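Local coordinates for interpain A (Prevotella intermedia, PDB 3BB7), which probably cleaves proteins as a cysteine protease of the C10 family, here as the proenzyme with its prodomain still attached, at residues Ile58-Thr63 and Tyr305-Glu310. The protein carries 1 engineered substitution. Sequence-based numbering, arbitrary orientation.
Sequences IDEVIT and YSFTAE
Glu60 reaches out from helix 49-68 of the prodomain to grip the start of the turn Phe307-Glu310, in the loop that leads to strand 312-315 of the protease. Its CB points toward the loop, and CG stands anti to the backbone N (chi1 -176°). With chi2 also extended, the chain runs straight off the helix and CD arrives 3.4 Å from Phe307 N. There the carboxylate divides its two oxygens between successive amides. OE1 accepts from Phe307 N at 2.8 Å, with an N-H...O angle of 157°, and OE2 accepts from Thr308 N at 3.0 Å; both use syn lone pairs, so the two N-H groups enter on the inner sides of the fork. OE1 also lies 3.3 Å from Phe307 CD2, the ring plane being turned 40° from the carboxylate, while CB of Ser306 sits 3.4 Å from each oxygen. Beside this clamp, Val61 CG1 presses on Thr308 CG2 at 3.4 Å, a tight methyl contact. Thr308 OG1 bonds to the carbonyl of Asn300 and Ser306 OG to that of Asn303, tying the turn and the residue before it back to the preceding part of the loop, while Phe307 O receives Trp53 NE1 from the same prodomain helix. Glu310, at the far end of the turn, bonds through OE1 to NE2 of His267, the predicted proton acceptor. One carboxylate thus satisfies two neighbouring backbone N-H groups, which would help to stabilise its negative charge, and the shared grip fixes the rotation of its head, pinning prodomain helix to protease loop close to the predicted active-site His267.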
loop_
_atom_site.group_PDB
_atom_site.type_symbol
_atom_site.label_atom_id
_atom_site.label_comp_id
_atom_site.label_asym_id
_atom_site.label_seq_id
_atom_site.Cartn_x
_atom_site.Cartn_y
_atom_site.Cartn_z
ATOM N N ILE A 58 -10.231 -1.469 -11.483
ATOM C CA ILE A 58 -11.695 -1.298 -11.449
ATOM C C ILE A 58 -12.269 -1.252 -12.860
ATOM O O ILE A 58 -13.224 -1.973 -13.184
ATOM C CB ILE A 58 -12.034 -0.014 -10.648
ATOM C CG1 ILE A 58 -11.806 -0.226 -9.138
ATOM C CG2 ILE A 58 -13.451 0.498 -10.935
ATOM C CD1 ILE A 58 -12.832 -1.125 -8.418
ATOM N N ASP A 59 -11.690 -0.404 -13.701
ATOM C CA ASP A 59 -12.128 -0.308 -15.098
ATOM C C ASP A 59 -12.088 -1.685 -15.781
ATOM O O ASP A 59 -13.054 -2.063 -16.441
ATOM C CB ASP A 59 -11.284 0.732 -15.852
ATOM C CG ASP A 59 -11.648 0.810 -17.309
ATOM O OD1 ASP A 59 -10.960 0.137 -18.105
ATOM O OD2 ASP A 59 -12.633 1.514 -17.644
ATOM N N GLU A 60 -10.998 -2.448 -15.578
ATOM C CA GLU A 60 -10.832 -3.772 -16.163
ATOM C C GLU A 60 -11.920 -4.726 -15.681
ATOM O O GLU A 60 -12.541 -5.437 -16.481
ATOM C CB GLU A 60 -9.452 -4.298 -15.775
ATOM C CG GLU A 60 -9.071 -5.630 -16.375
ATOM C CD GLU A 60 -7.699 -6.051 -15.892
ATOM O OE1 GLU A 60 -6.704 -5.886 -16.653
ATOM O OE2 GLU A 60 -7.618 -6.524 -14.743
ATOM N N VAL A 61 -12.183 -4.751 -14.378
ATOM C CA VAL A 61 -13.184 -5.737 -13.905
ATOM C C VAL A 61 -14.605 -5.400 -14.297
ATOM O O VAL A 61 -15.400 -6.299 -14.600
ATOM C CB VAL A 61 -13.106 -6.058 -12.377
ATOM C CG1 VAL A 61 -11.716 -6.594 -12.037
ATOM C CG2 VAL A 61 -13.464 -4.887 -11.488
ATOM N N ILE A 62 -14.924 -4.111 -14.311
ATOM C CA ILE A 62 -16.239 -3.715 -14.724
ATOM C C ILE A 62 -16.450 -4.060 -16.216
ATOM O O ILE A 62 -17.497 -4.632 -16.596
ATOM C CB ILE A 62 -16.536 -2.214 -14.419
ATOM C CG1 ILE A 62 -16.573 -1.996 -12.901
ATOM C CG2 ILE A 62 -17.877 -1.793 -15.046
ATOM C CD1 ILE A 62 -16.744 -0.550 -12.447
ATOM N N THR A 63 -15.484 -3.721 -17.066
ATOM C CA THR A 63 -15.640 -4.044 -18.476
ATOM C C THR A 63 -15.704 -5.565 -18.695
ATOM O O THR A 63 -16.508 -6.049 -19.494
ATOM C CB THR A 63 -14.584 -3.363 -19.354
ATOM O OG1 THR A 63 -13.291 -3.834 -19.019
ATOM C CG2 THR A 63 -14.634 -1.850 -19.148
ATOM N N TYR A 305 -1.572 -11.328 -17.284
ATOM C CA TYR A 305 -1.240 -10.022 -17.845
ATOM C C TYR A 305 -2.212 -8.892 -17.506
ATOM O O TYR A 305 -2.018 -7.749 -17.952
ATOM C CB TYR A 305 -1.131 -10.154 -19.367
ATOM C CG TYR A 305 -0.041 -11.088 -19.785
ATOM C CD1 TYR A 305 -0.294 -12.141 -20.662
ATOM C CD2 TYR A 305 1.252 -10.916 -19.296
ATOM C CE1 TYR A 305 0.747 -13.008 -21.058
ATOM C CE2 TYR A 305 2.289 -11.765 -19.674
ATOM C CZ TYR A 305 2.038 -12.802 -20.549
ATOM O OH TYR A 305 3.098 -13.612 -20.918
ATOM N N SER A 306 -3.252 -9.212 -16.735
ATOM C CA SER A 306 -4.281 -8.239 -16.347
ATOM C C SER A 306 -3.780 -7.349 -15.213
ATOM O O SER A 306 -2.852 -7.698 -14.508
ATOM C CB SER A 306 -5.523 -8.974 -15.843
ATOM O OG SER A 306 -5.225 -9.764 -14.698
ATOM N N PHE A 307 -4.413 -6.201 -15.024
ATOM C CA PHE A 307 -4.122 -5.390 -13.841
ATOM C C PHE A 307 -4.473 -6.116 -12.553
ATOM O O PHE A 307 -3.802 -5.943 -11.550
ATOM C CB PHE A 307 -4.908 -4.075 -13.896
ATOM C CG PHE A 307 -4.447 -3.144 -14.976
ATOM C CD1 PHE A 307 -3.281 -2.406 -14.810
ATOM C CD2 PHE A 307 -5.175 -3.013 -16.156
ATOM C CE1 PHE A 307 -2.841 -1.554 -15.812
ATOM C CE2 PHE A 307 -4.753 -2.152 -17.157
ATOM C CZ PHE A 307 -3.584 -1.424 -16.983
ATOM N N THR A 308 -5.544 -6.916 -12.558
ATOM C CA THR A 308 -6.013 -7.570 -11.308
ATOM C C THR A 308 -5.148 -8.729 -10.861
ATOM O O THR A 308 -5.214 -9.175 -9.710
ATOM C CB THR A 308 -7.467 -8.070 -11.388
ATOM O OG1 THR A 308 -7.606 -8.957 -12.510
ATOM C CG2 THR A 308 -8.419 -6.929 -11.530
ATOM N N ALA A 309 -4.332 -9.238 -11.775
ATOM C CA ALA A 309 -3.423 -10.305 -11.421
ATOM C C ALA A 309 -2.340 -9.774 -10.479
ATOM O O ALA A 309 -1.714 -10.534 -9.743
ATOM C CB ALA A 309 -2.804 -10.875 -12.682
ATOM N N GLU A 310 -2.140 -8.459 -10.485
ATOM C CA GLU A 310 -1.067 -7.814 -9.699
ATOM C C GLU A 310 -1.516 -7.546 -8.262
ATOM O O GLU A 310 -1.570 -6.384 -7.805
ATOM C CB GLU A 310 -0.620 -6.533 -10.416
ATOM C CG GLU A 310 -0.226 -6.802 -11.886
ATOM C CD GLU A 310 -0.077 -5.544 -12.709
ATOM O OE1 GLU A 310 -0.401 -4.440 -12.209
ATOM O OE2 GLU A 310 0.361 -5.667 -13.887
#